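Local coordinates for glycosyltransferase Gtf1 (PDB 4PQG), which is a glycosyltransferase of the GT-B fold class, with uridine-5'-diphosphate bound in a cleft lined by residues from both of its Rossmann-like domains, at residues 376-381 with 387-392; 333-336 with 342-345; 351-354 with 359-362; 402-407 with 471-476. All blocks are in the same frame, centred on the assembly; numbering follows the deposited sequence.

Contact 1 (376-381 with 387-392). With UDP (uridine-5'-diphosphate), chain C.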
loop_
_atom_site.group_PDB
_atom_site.type_symbol
_atom_site.label_atom_id
_atom_site.label_comp_id
_atom_site.label_asym_id
_atom_site.label_seq_id
_atom_site.Cartn_x
_atom_site.Cartn_y
_atom_site.Cartn_z
ATOM N N GLU A 376 16.552 3.836 18.981
ATOM C CA GLU A 376 17.926 4.019 19.417
ATOM C C GLU A 376 18.287 5.507 19.597
ATOM O O GLU A 376 18.845 5.882 20.631
ATOM C CB GLU A 376 18.874 3.309 18.451
ATOM C CG GLU A 376 20.349 3.603 18.638
ATOM C CD GLU A 376 21.180 3.054 17.483
ATOM O OE1 GLU A 376 21.105 1.834 17.225
ATOM O OE2 GLU A 376 21.899 3.847 16.830
ATOM N N ILE A 377 17.954 6.336 18.606
ATOM C CA ILE A 377 18.163 7.780 18.686
ATOM C C ILE A 377 17.409 8.404 19.873
ATOM O O ILE A 377 17.978 9.197 20.638
ATOM C CB ILE A 377 17.775 8.499 17.363
ATOM C CG1 ILE A 377 18.613 7.960 16.203
ATOM C CG2 ILE A 377 17.962 10.011 17.482
ATOM C CD1 ILE A 377 18.123 8.377 14.834
ATOM N N ILE A 378 16.141 8.033 20.022
ATOM C CA ILE A 378 15.303 8.517 21.106
ATOM C C ILE A 378 15.880 8.115 22.472
ATOM O O ILE A 378 15.991 8.961 23.372
ATOM C CB ILE A 378 13.850 8.026 20.930
ATOM C CG1 ILE A 378 13.257 8.617 19.648
ATOM C CG2 ILE A 378 12.986 8.390 22.129
ATOM C CD1 ILE A 378 11.993 7.910 19.178
ATOM N N ALA A 379 16.261 6.844 22.615
ATOM C CA ALA A 379 16.870 6.361 23.857
ATOM C C ALA A 379 18.144 7.138 24.182
ATOM O O ALA A 379 18.293 7.633 25.300
ATOM C CB ALA A 379 17.169 4.872 23.783
ATOM N N ASN A 380 19.040 7.243 23.198
ATOM C CA ASN A 380 20.330 7.926 23.346
ATOM C C ASN A 380 20.239 9.374 23.809
ATOM O O ASN A 380 21.186 9.889 24.421
ATOM C CB ASN A 380 21.138 7.872 22.042
ATOM C CG ASN A 380 21.689 6.487 21.749
ATOM O OD1 ASN A 380 21.668 5.608 22.608
ATOM N ND2 ASN A 380 22.185 6.285 20.522
ATOM N N HIS A 381 19.118 10.030 23.501
ATOM C CA HIS A 381 18.905 11.420 23.900
ATOM C C HIS A 381 17.894 11.571 25.015
ATOM O O HIS A 381 17.507 12.686 25.362
ATOM C CB HIS A 381 18.561 12.285 22.679
ATOM C CG HIS A 381 19.724 12.468 21.715
ATOM N ND1 HIS A 381 20.037 11.557 20.764
ATOM C CD2 HIS A 381 20.661 13.490 21.596
ATOM C CE1 HIS A 381 21.114 11.979 20.076
ATOM N NE2 HIS A 381 21.492 13.161 20.581
ATOM N N ILE A 387 9.151 12.352 22.215
ATOM C CA ILE A 387 9.180 11.744 20.872
ATOM C C ILE A 387 8.746 10.277 20.971
ATOM O O ILE A 387 9.366 9.485 21.707
ATOM C CB ILE A 387 10.566 11.854 20.182
ATOM C CG1 ILE A 387 11.043 13.310 20.153
ATOM C CG2 ILE A 387 10.500 11.326 18.744
ATOM C CD1 ILE A 387 12.486 13.510 19.728
ATOM N N GLN A 388 7.677 9.929 20.245
ATOM C CA GLN A 388 7.080 8.585 20.315
ATOM C C GLN A 388 6.634 8.006 18.960
ATOM O O GLN A 388 6.173 8.731 18.079
ATOM C CB GLN A 388 5.904 8.563 21.298
ATOM C CG GLN A 388 6.338 8.622 22.757
ATOM C CD GLN A 388 5.228 9.046 23.700
ATOM O OE1 GLN A 388 4.045 9.035 23.345
ATOM N NE2 GLN A 388 5.614 9.436 24.924
ATOM N N LEU A 389 6.792 6.690 18.834
ATOM C CA LEU A 389 6.336 5.920 17.686
ATOM C C LEU A 389 4.945 5.409 17.997
ATOM O O LEU A 389 4.729 4.714 18.989
ATOM C CB LEU A 389 7.271 4.735 17.425
ATOM C CG LEU A 389 8.569 4.893 16.615
ATOM C CD1 LEU A 389 9.418 6.059 17.093
ATOM C CD2 LEU A 389 9.378 3.604 16.662
ATOM N N LYS A 390 4.004 5.755 17.141
ATOM C CA LYS A 390 2.604 5.447 17.392
ATOM C C LYS A 390 2.120 4.209 16.650
ATOM O O LYS A 390 1.024 3.741 16.907
ATOM C CB LYS A 390 1.728 6.642 17.017
ATOM C CG LYS A 390 2.124 7.943 17.706
ATOM C CD LYS A 390 1.983 7.852 19.222
ATOM C CE LYS A 390 0.557 8.171 19.631
ATOM N NZ LYS A 390 0.298 7.741 21.038
ATOM N N GLY A 391 2.927 3.687 15.729
ATOM C CA GLY A 391 2.488 2.557 14.899
ATOM C C GLY A 391 1.719 3.050 13.690
ATOM O O GLY A 391 1.551 4.257 13.501
ATOM N N HIS A 392 1.253 2.118 12.862
ATOM C CA HIS A 392 0.450 2.464 11.684
ATOM C C HIS A 392 -0.962 2.611 12.149
ATOM O O HIS A 392 -1.512 1.689 12.761
ATOM C CB HIS A 392 0.563 1.368 10.625
ATOM C CG HIS A 392 -0.002 1.757 9.283
ATOM N ND1 HIS A 392 0.767 2.237 8.285
ATOM C CD2 HIS A 392 -1.312 1.715 8.792
ATOM C CE1 HIS A 392 -0.000 2.502 7.213
ATOM N NE2 HIS A 392 -1.278 2.183 7.525
HETATM N N1 UDP C . -0.762 5.861 6.519
HETATM C C2 UDP C . -1.684 5.383 7.475
HETATM N N3 UDP C . -1.301 5.263 8.738
HETATM C C4 UDP C . -0.064 5.572 9.151
HETATM C C5 UDP C . 0.882 6.042 8.235
HETATM C C6 UDP C . 0.492 6.184 6.898
HETATM O O2 UDP C . -2.861 5.082 7.152
HETATM O O4 UDP C . 0.215 5.432 10.363
HETATM C "C1'" UDP C . -1.229 6.022 5.133
HETATM C "C2'" UDP C . -1.423 7.510 4.853
HETATM O "O2'" UDP C . -2.713 8.016 5.251
HETATM C "C3'" UDP C . -1.209 7.646 3.355
HETATM C "C4'" UDP C . -0.318 6.457 3.004
HETATM O "O4'" UDP C . -0.258 5.617 4.168
HETATM O "O3'" UDP C . -2.452 7.529 2.653
HETATM C "C5'" UDP C . 1.109 6.872 2.648
HETATM O "O5'" UDP C . 1.089 7.499 1.378
HETATM P PA UDP C . 2.229 8.539 0.938
HETATM O O1A UDP C . 1.939 9.006 -0.463
HETATM O O2A UDP C . 2.321 9.569 2.039
HETATM O O3A UDP C . 3.647 7.786 1.099
HETATM P PB UDP C . 4.244 6.483 0.366
HETATM O O1B UDP C . 5.680 6.859 0.080
HETATM O O2B UDP C . 4.070 5.358 1.374
HETATM O O3B UDP C . 3.454 6.316 -0.918
#

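Contact 2 (333-336 with 342-345). With UDP (uridine-5'-diphosphate), chain C.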
loop_
_atom_site.group_PDB
_atom_site.type_symbol
_atom_site.label_atom_id
_atom_site.label_comp_id
_atom_site.label_asym_id
_atom_site.label_seq_id
_atom_site.Cartn_x
_atom_site.Cartn_y
_atom_site.Cartn_z
ATOM N N THR A 333 4.575 13.391 12.004
ATOM C CA THR A 333 4.905 12.868 10.676
ATOM C C THR A 333 4.221 11.514 10.511
ATOM O O THR A 333 3.902 10.848 11.504
ATOM C CB THR A 333 6.422 12.787 10.390
ATOM O OG1 THR A 333 6.624 12.680 8.977
ATOM C CG2 THR A 333 7.075 11.597 11.057
ATOM N N ALA A 334 3.951 11.136 9.267
ATOM C CA ALA A 334 3.196 9.906 8.995
ATOM C C ALA A 334 3.716 9.296 7.709
ATOM O O ALA A 334 3.565 9.873 6.631
ATOM C CB ALA A 334 1.695 10.182 8.912
ATOM N N SER A 335 4.379 8.151 7.844
ATOM C CA SER A 335 4.978 7.461 6.705
ATOM C C SER A 335 5.421 6.057 7.070
ATOM O O SER A 335 5.579 5.704 8.259
ATOM C CB SER A 335 6.185 8.250 6.160
ATOM O OG SER A 335 7.322 8.145 7.009
ATOM N N ARG A 336 5.630 5.244 6.044
ATOM C CA ARG A 336 6.472 4.073 6.200
ATOM C C ARG A 336 7.764 4.504 6.910
ATOM O O ARG A 336 8.321 5.573 6.619
ATOM C CB ARG A 336 6.820 3.464 4.844
ATOM C CG ARG A 336 5.624 2.926 4.056
ATOM C CD ARG A 336 6.036 2.505 2.648
ATOM N NE ARG A 336 6.337 3.671 1.814
ATOM C CZ ARG A 336 7.527 3.930 1.282
ATOM N NH1 ARG A 336 8.560 3.113 1.495
ATOM N NH2 ARG A 336 7.694 5.023 0.538
ATOM N N HIS A 342 13.730 9.385 5.817
ATOM C CA HIS A 342 14.728 10.020 6.699
ATOM C C HIS A 342 14.161 10.569 7.969
ATOM O O HIS A 342 14.520 11.684 8.389
ATOM C CB HIS A 342 15.470 11.143 5.972
ATOM C CG HIS A 342 16.034 10.734 4.644
ATOM N ND1 HIS A 342 17.215 10.089 4.523
ATOM C CD2 HIS A 342 15.534 10.893 3.355
ATOM C CE1 HIS A 342 17.462 9.852 3.218
ATOM N NE2 HIS A 342 16.433 10.350 2.503
ATOM N N ILE A 343 13.280 9.805 8.609
ATOM C CA ILE A 343 12.664 10.255 9.851
ATOM C C ILE A 343 13.731 10.506 10.920
ATOM O O ILE A 343 13.536 11.351 11.800
ATOM C CB ILE A 343 11.542 9.312 10.322
ATOM C CG1 ILE A 343 10.413 9.278 9.282
ATOM C CG2 ILE A 343 10.966 9.774 11.653
ATOM C CD1 ILE A 343 9.405 8.177 9.513
ATOM N N ASP A 344 14.872 9.819 10.805
ATOM C CA ASP A 344 15.963 10.018 11.769
ATOM C C ASP A 344 16.464 11.456 11.792
ATOM O O ASP A 344 16.762 11.991 12.860
ATOM C CB ASP A 344 17.108 9.020 11.570
ATOM C CG ASP A 344 17.677 9.053 10.169
ATOM O OD1 ASP A 344 16.875 8.957 9.212
ATOM O OD2 ASP A 344 18.919 9.171 10.028
ATOM N N TRP A 345 16.529 12.089 10.622
ATOM C CA TRP A 345 16.834 13.513 10.537
ATOM C C TRP A 345 15.832 14.352 11.273
ATOM O O TRP A 345 16.218 15.304 11.965
ATOM C CB TRP A 345 16.963 13.973 9.086
ATOM C CG TRP A 345 18.066 13.294 8.305
ATOM C CD1 TRP A 345 19.126 12.545 8.801
ATOM C CD2 TRP A 345 18.273 13.318 6.847
ATOM N NE1 TRP A 345 19.930 12.102 7.785
ATOM C CE2 TRP A 345 19.481 12.524 6.592
ATOM C CE3 TRP A 345 17.589 13.871 5.770
ATOM C CZ2 TRP A 345 19.972 12.317 5.311
ATOM C CZ3 TRP A 345 18.083 13.649 4.477
ATOM C CH2 TRP A 345 19.256 12.893 4.256
HETATM N N1 UDP C . -0.762 5.861 6.519
HETATM C C2 UDP C . -1.684 5.383 7.475
HETATM N N3 UDP C . -1.301 5.263 8.738
HETATM C C4 UDP C . -0.064 5.572 9.151
HETATM C C5 UDP C . 0.882 6.042 8.235
HETATM C C6 UDP C . 0.492 6.184 6.898
HETATM O O2 UDP C . -2.861 5.082 7.152
HETATM O O4 UDP C . 0.215 5.432 10.363
HETATM C "C1'" UDP C . -1.229 6.022 5.133
HETATM C "C2'" UDP C . -1.423 7.510 4.853
HETATM O "O2'" UDP C . -2.713 8.016 5.251
HETATM C "C3'" UDP C . -1.209 7.646 3.355
HETATM C "C4'" UDP C . -0.318 6.457 3.004
HETATM O "O4'" UDP C . -0.258 5.617 4.168
HETATM O "O3'" UDP C . -2.452 7.529 2.653
HETATM C "C5'" UDP C . 1.109 6.872 2.648
HETATM O "O5'" UDP C . 1.089 7.499 1.378
HETATM P PA UDP C . 2.229 8.539 0.938
HETATM O O1A UDP C . 1.939 9.006 -0.463
HETATM O O2A UDP C . 2.321 9.569 2.039
HETATM O O3A UDP C . 3.647 7.786 1.099
HETATM P PB UDP C . 4.244 6.483 0.366
HETATM O O1B UDP C . 5.680 6.859 0.080
HETATM O O2B UDP C . 4.070 5.358 1.374
HETATM O O3B UDP C . 3.454 6.316 -0.918
#

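Contact 3 (351-354 with 359-362)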
loop_
_atom_site.group_PDB
_atom_site.type_symbol
_atom_site.label_atom_id
_atom_site.label_comp_id
_atom_site.label_asym_id
_atom_site.label_seq_id
_atom_site.Cartn_x
_atom_site.Cartn_y
_atom_site.Cartn_z
ATOM N N ILE A 351 14.919 16.939 18.679
ATOM C CA ILE A 351 15.784 16.954 19.872
ATOM C C ILE A 351 16.482 18.307 20.043
ATOM O O ILE A 351 16.557 18.838 21.154
ATOM C CB ILE A 351 16.835 15.810 19.848
ATOM C CG1 ILE A 351 16.141 14.450 19.948
ATOM C CG2 ILE A 351 17.873 15.966 20.970
ATOM C CD1 ILE A 351 17.021 13.305 19.478
ATOM N N GLU A 352 16.962 18.857 18.934
ATOM C CA GLU A 352 17.687 20.117 18.921
ATOM C C GLU A 352 16.754 21.299 19.192
ATOM O O GLU A 352 17.049 22.141 20.047
ATOM C CB GLU A 352 18.428 20.268 17.586
ATOM C CG GLU A 352 19.296 21.505 17.432
ATOM C CD GLU A 352 20.565 21.479 18.281
ATOM O OE1 GLU A 352 21.010 20.384 18.704
ATOM O OE2 GLU A 352 21.120 22.577 18.512
ATOM N N ALA A 353 15.624 21.346 18.489
ATOM C CA ALA A 353 14.651 22.422 18.665
ATOM C C ALA A 353 14.092 22.439 20.083
ATOM O O ALA A 353 13.752 23.503 20.615
ATOM C CB ALA A 353 13.527 22.312 17.645
ATOM N N HIS A 354 14.017 21.257 20.690
ATOM C CA HIS A 354 13.496 21.080 22.043
ATOM C C HIS A 354 14.312 21.818 23.091
ATOM O O HIS A 354 13.819 22.103 24.181
ATOM C CB HIS A 354 13.440 19.592 22.351
ATOM C CG HIS A 354 12.898 19.262 23.709
ATOM N ND1 HIS A 354 13.692 19.047 24.768
ATOM C CD2 HIS A 354 11.594 19.098 24.156
ATOM C CE1 HIS A 354 12.935 18.766 25.842
ATOM N NE2 HIS A 354 11.653 18.797 25.465
ATOM N N GLU A 359 8.579 22.504 25.279
ATOM C CA GLU A 359 7.217 21.985 25.224
ATOM C C GLU A 359 6.971 21.107 23.974
ATOM O O GLU A 359 5.991 20.363 23.913
ATOM C CB GLU A 359 6.235 23.159 25.260
ATOM C CG GLU A 359 4.978 22.924 26.087
ATOM C CD GLU A 359 5.270 22.696 27.564
ATOM O OE1 GLU A 359 6.284 23.221 28.080
ATOM O OE2 GLU A 359 4.479 21.985 28.217
ATOM N N LEU A 360 7.868 21.210 22.992
ATOM C CA LEU A 360 7.782 20.432 21.752
ATOM C C LEU A 360 7.505 18.951 21.963
ATOM O O LEU A 360 8.168 18.309 22.775
ATOM C CB LEU A 360 9.079 20.553 20.956
ATOM C CG LEU A 360 9.203 21.711 19.979
ATOM C CD1 LEU A 360 10.470 21.511 19.152
ATOM C CD2 LEU A 360 7.966 21.819 19.091
ATOM N N THR A 361 6.527 18.415 21.229
ATOM C CA THR A 361 6.396 16.956 21.083
ATOM C C THR A 361 6.359 16.558 19.607
ATOM O O THR A 361 6.079 17.384 18.748
ATOM C CB THR A 361 5.158 16.388 21.776
ATOM O OG1 THR A 361 4.012 17.145 21.367
ATOM C CG2 THR A 361 5.322 16.415 23.308
ATOM N N PHE A 362 6.646 15.286 19.335
ATOM C CA PHE A 362 6.786 14.771 17.970
ATOM C C PHE A 362 6.287 13.341 17.958
ATOM O O PHE A 362 6.936 12.468 18.508
ATOM C CB PHE A 362 8.263 14.824 17.519
ATOM C CG PHE A 362 8.512 14.333 16.103
ATOM C CD1 PHE A 362 7.545 14.468 15.099
ATOM C CD2 PHE A 362 9.742 13.777 15.761
ATOM C CE1 PHE A 362 7.796 14.033 13.796
ATOM C CE2 PHE A 362 9.994 13.350 14.463
ATOM C CZ PHE A 362 9.018 13.477 13.480
#

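Contact 4 (402-407 with 471-476)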
loop_
_atom_site.group_PDB
_atom_site.type_symbol
_atom_site.label_atom_id
_atom_site.label_comp_id
_atom_site.label_asym_id
_atom_site.label_seq_id
_atom_site.Cartn_x
_atom_site.Cartn_y
_atom_site.Cartn_z
ATOM N N TYR A 402 -2.942 18.069 15.970
ATOM C CA TYR A 402 -1.559 18.545 16.000
ATOM C C TYR A 402 -1.420 19.948 15.407
ATOM O O TYR A 402 -2.345 20.473 14.791
ATOM C CB TYR A 402 -0.640 17.550 15.262
ATOM C CG TYR A 402 -0.544 16.188 15.922
ATOM C CD1 TYR A 402 0.506 15.888 16.783
ATOM C CD2 TYR A 402 -1.512 15.196 15.684
ATOM C CE1 TYR A 402 0.605 14.646 17.384
ATOM C CE2 TYR A 402 -1.419 13.949 16.282
ATOM C CZ TYR A 402 -0.360 13.685 17.132
ATOM O OH TYR A 402 -0.245 12.463 17.739
ATOM N N GLU A 403 -0.251 20.553 15.579
ATOM C CA GLU A 403 -0.043 21.880 15.052
ATOM C C GLU A 403 0.679 21.924 13.715
ATOM O O GLU A 403 0.235 22.636 12.807
ATOM C CB GLU A 403 0.626 22.779 16.089
ATOM C CG GLU A 403 -0.329 23.149 17.219
ATOM C CD GLU A 403 0.256 24.149 18.199
ATOM O OE1 GLU A 403 1.500 24.213 18.334
ATOM O OE2 GLU A 403 -0.538 24.867 18.845
ATOM N N VAL A 404 1.771 21.165 13.589
ATOM C CA VAL A 404 2.631 21.246 12.414
ATOM C C VAL A 404 3.060 19.841 11.961
ATOM O O VAL A 404 3.317 18.971 12.793
ATOM C CB VAL A 404 3.901 22.089 12.694
ATOM C CG1 VAL A 404 4.837 22.113 11.473
ATOM C CG2 VAL A 404 3.539 23.519 13.110
ATOM N N TYR A 405 3.142 19.651 10.646
ATOM C CA TYR A 405 3.596 18.395 10.051
ATOM C C TYR A 405 5.031 18.562 9.550
ATOM O O TYR A 405 5.339 19.561 8.904
ATOM C CB TYR A 405 2.683 17.991 8.876
ATOM C CG TYR A 405 3.018 16.624 8.298
ATOM C CD1 TYR A 405 2.313 15.488 8.692
ATOM C CD2 TYR A 405 4.048 16.471 7.360
ATOM C CE1 TYR A 405 2.634 14.231 8.178
ATOM C CE2 TYR A 405 4.381 15.219 6.850
ATOM C CZ TYR A 405 3.671 14.108 7.262
ATOM O OH TYR A 405 4.001 12.865 6.757
ATOM N N LEU A 406 5.872 17.560 9.826
ATOM C CA LEU A 406 7.270 17.488 9.352
ATOM C C LEU A 406 7.553 16.320 8.378
ATOM O O LEU A 406 7.105 15.213 8.587
ATOM C CB LEU A 406 8.210 17.314 10.549
ATOM C CG LEU A 406 8.159 18.297 11.718
ATOM C CD1 LEU A 406 9.214 17.902 12.743
ATOM C CD2 LEU A 406 8.387 19.717 11.215
ATOM N N THR A 407 8.362 16.583 7.354
ATOM C CA THR A 407 8.802 15.570 6.395
ATOM C C THR A 407 10.238 15.904 6.049
ATOM O O THR A 407 10.585 17.077 5.845
ATOM C CB THR A 407 7.936 15.557 5.097
ATOM O OG1 THR A 407 8.646 14.869 4.052
ATOM C CG2 THR A 407 7.630 16.989 4.612
ATOM N N GLN A 471 11.629 29.037 14.305
ATOM C CA GLN A 471 11.147 30.234 13.618
ATOM C C GLN A 471 9.620 30.319 13.469
ATOM O O GLN A 471 9.036 31.412 13.582
ATOM C CB GLN A 471 11.814 30.376 12.249
ATOM C CG GLN A 471 11.420 31.643 11.500
ATOM C CD GLN A 471 12.009 31.706 10.108
ATOM O OE1 GLN A 471 12.769 30.827 9.702
ATOM N NE2 GLN A 471 11.662 32.748 9.366
ATOM N N LEU A 472 8.973 29.178 13.222
ATOM C CA LEU A 472 7.512 29.144 13.032
ATOM C C LEU A 472 6.800 29.594 14.301
ATOM O O LEU A 472 5.835 30.360 14.249
ATOM C CB LEU A 472 7.046 27.729 12.636
ATOM C CG LEU A 472 5.567 27.482 12.313
ATOM C CD1 LEU A 472 5.462 26.306 11.344
ATOM C CD2 LEU A 472 4.739 27.213 13.569
ATOM N N TYR A 473 7.289 29.111 15.435
ATOM C CA TYR A 473 6.700 29.450 16.706
ATOM C C TYR A 473 7.122 30.846 17.177
ATOM O O TYR A 473 6.281 31.639 17.615
ATOM C CB TYR A 473 7.046 28.387 17.739
ATOM C CG TYR A 473 6.221 27.131 17.587
ATOM C CD1 TYR A 473 4.915 27.071 18.072
ATOM C CD2 TYR A 473 6.744 25.999 16.961
ATOM C CE1 TYR A 473 4.150 25.919 17.941
ATOM C CE2 TYR A 473 5.991 24.843 16.823
ATOM C CZ TYR A 473 4.696 24.803 17.308
ATOM O OH TYR A 473 3.947 23.653 17.175
ATOM N N GLN A 474 8.413 31.146 17.047
ATOM C CA GLN A 474 8.977 32.392 17.562
ATOM C C GLN A 474 8.502 33.611 16.778
ATOM O O GLN A 474 8.332 34.677 17.361
ATOM C CB GLN A 474 10.512 32.317 17.637
ATOM C CG GLN A 474 11.001 31.334 18.701
ATOM C CD GLN A 474 12.515 31.133 18.735
ATOM O OE1 GLN A 474 13.217 31.293 17.727
ATOM N NE2 GLN A 474 13.023 30.761 19.906
ATOM N N GLU A 475 8.272 33.453 15.472
ATOM C CA GLU A 475 7.682 34.524 14.660
ATOM C C GLU A 475 6.148 34.444 14.583
ATOM O O GLU A 475 5.528 35.144 13.777
ATOM C CB GLU A 475 8.302 34.568 13.256
ATOM C CG GLU A 475 9.824 34.653 13.258
ATOM C CD GLU A 475 10.417 34.941 11.893
ATOM O OE1 GLU A 475 9.738 34.722 10.869
ATOM O OE2 GLU A 475 11.583 35.385 11.836
ATOM N N ASN A 476 5.547 33.596 15.422
ATOM C CA ASN A 476 4.091 33.501 15.545
ATOM C C ASN A 476 3.370 33.225 14.232
ATOM O O ASN A 476 2.362 33.864 13.933
ATOM C CB ASN A 476 3.525 34.783 16.166
ATOM C CG ASN A 476 3.042 34.575 17.575
ATOM O OD1 ASN A 476 3.835 34.590 18.524
ATOM N ND2 ASN A 476 1.730 34.377 17.727
#

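Contact 1 (376-381 with 387-392)
Strand 361-365, helix 371-380 and strand 387-391 form a beta-alpha-beta unit of the C-terminal Rossmann-like domain, and here I378 of the helix packs on I387 and L389 of its last strand. The methyl CD1 of I378 meets I387 CG2 at 3.8 Å and L389 CD1 at 3.8 Å, so one delta-methyl spans two residues on the same side of the strand. With chi1 at -64° I378 CG1 stands beside the backbone N, and the nearly straight chain beyond it reaches the strand. Branched aliphatic residues suit a seam buried at I378 and I387 and more open at L389, since they fill it without polar atoms needing partners.

Further on, G391 adopts phi 85°, where a CB would be pressed against the carbonyl O of K390, and H392 then lays one ring face against the uracil of UDP. UDP N3 lies 3.3 Å above the ring plane, over its centre, and H392 NE2 comes to 3.2 Å from UDP C2. A hydrogen bond between H392 NE2 and Y27 OH helps fix the ring's rotation. The chemistry thus divides: apolar packing, with no hydrogen bond across it, joins I378 to the strand, while an oriented imidazole faces the base.

Contact 2 (333-336 with 342-345)
I343 and S335 meet because their torsions direct two small groups at one point. I343 CG1 stands beside its own backbone N, and with chi2 at 168° the chain runs straight out to CD1; the chi1 of S335, 74°, holds OG between its backbone N and carbonyl carbon. This brings S335 OG within 3.3 Å of I343 CD1. The hydroxyl's polar need is met elsewhere: S335 OG donates to R336 O at 2.8 Å from above the carbonyl plane. T333 CG2 lies 4.3 Å from I343 CG2, while T333 OG1 bonds to L406 O, so the threonine turns its methyl to the helix and its hydroxyl to the neighbouring strand 404-406.

The contact spans the loop from strand 330-334 into helix 343-353 of a beta-alpha-beta unit, with H342 at the N-cap position, and the loop after the strand is where a Rossmann-like domain receives its ligand. R336 presents one edge of its guanidinium to the beta-phosphate of UDP: R336 NE hydrogen-bonds to UDP O2B at 2.9 Å, and R336 NH2 to UDP O1B at 2.8 Å, almost straight at 175°. Arginine suits the place because its two N-H groups match two phosphate oxygens. E340 forms a salt bridge with R336 NH2, and K341 NZ also binds UDP.

Contact 3 (351-354 with 359-362)
The imidazole of H354 turns an edge to L360: the backbone oxygen L360 O lies near the ring plane, 3.8 Å from H354 CD2. The ring also stacks with Y386, so an aromatic neighbour and a backbone carbonyl share the histidine between them. CG of H354 is anti to the backbone N (chi1 -179°), which swings the ring toward L360, just ahead of strand 361-365. H354 CD2 also stands 4.3 Å from L360 CB, a looser contact. The flat imidazole suits this place because its carbon edge can lie against a carbonyl while its face takes an aromatic partner.

The apolar half of the contact is the tighter. L360 CD1 sits 3.5 Å from A353 CB and 3.9 Å from A353 C, pressing on the last turn of the helix where alanine's single methyl leaves room for the longer chain. No hydrogen bond joins the two segments, whose backbones come nearest at H354 CA and L360 CA, 5.8 Å apart.

Both ends belong to the beta-alpha-beta unit of strand 330-334, helix 343-353 and strand 361-365, and the contact closes the short turn between the last two. L360 continues onto L331 of the adjacent strand and I469 of helix 458-474, while A353 touches C470 of that helix; F362, one step into the strand, packs against L346, V347 and V350 of helix 343-353.

Contact 4 (402-407 with 471-476)
Y473 and E403 form the polar half of this contact: Y473 OH donates a hydrogen bond of 2.8 Å to E403 OE1, which receives it on the anti lone pair. OE1 lies at the edge of the phenol ring, in its plane, 3.2 Å from Y473 CE1, and the carboxylate and ring planes are 32° apart. The apolar half is formed by V404 and L472, which reach toward each other tip to tip: V404 CG2 meets L472 CD1 at 3.8 Å and L472 CD2 at 3.9 Å. With L472 CG opposite its backbone N (chi1 -177°), the leucine's forked methyls straddle that single methyl.

Other groups hold these partners in place. E403 OE1 also accepts from the backbone F329 N, so two donors grip one oxygen and probably stabilise its negative charge. The Y473 ring has L472 CD2 over the centre of one face and meets the F329 ring as well. L478 of helix 478-489 touches E403, V404 and L472 alike. A tyrosine suits this place, being long enough to carry a hydroxyl from helix to strand while its ring stays among apolar groups.

Helix 458-474 ends here in a Schellman motif, with N476 at positive phi, N476 N bonded to Y473 O and the next residue's N to L472 O. A helix laid against strand 404-406 of a parallel sheet is the alpha/beta packing expected of a Rossmann-like domain.

All four contacts pack around one parallel six-stranded sheet, in the domain that carries the glycosyl transferases group 1 family. Contacts 1 and 2 reach UDP from the loops that follow two different strands: one offers a ring to the base, the other a guanidinium to the diphosphate. Their centres are about 11 Å apart, and they touch where I377 CD1 lies 3.5 Å from D344 CB. Contact 3 shares helix 343-353 with contact 2, their centres about 15 Å apart, but lies at the helix's far end from the ligand. Contact 4 stands about 11 Å from contact 3, centre to centre, and joins contact 2 through the adjacent strands, A334 N lying 3.0 Å from Y405 OH, a probable hydrogen bond.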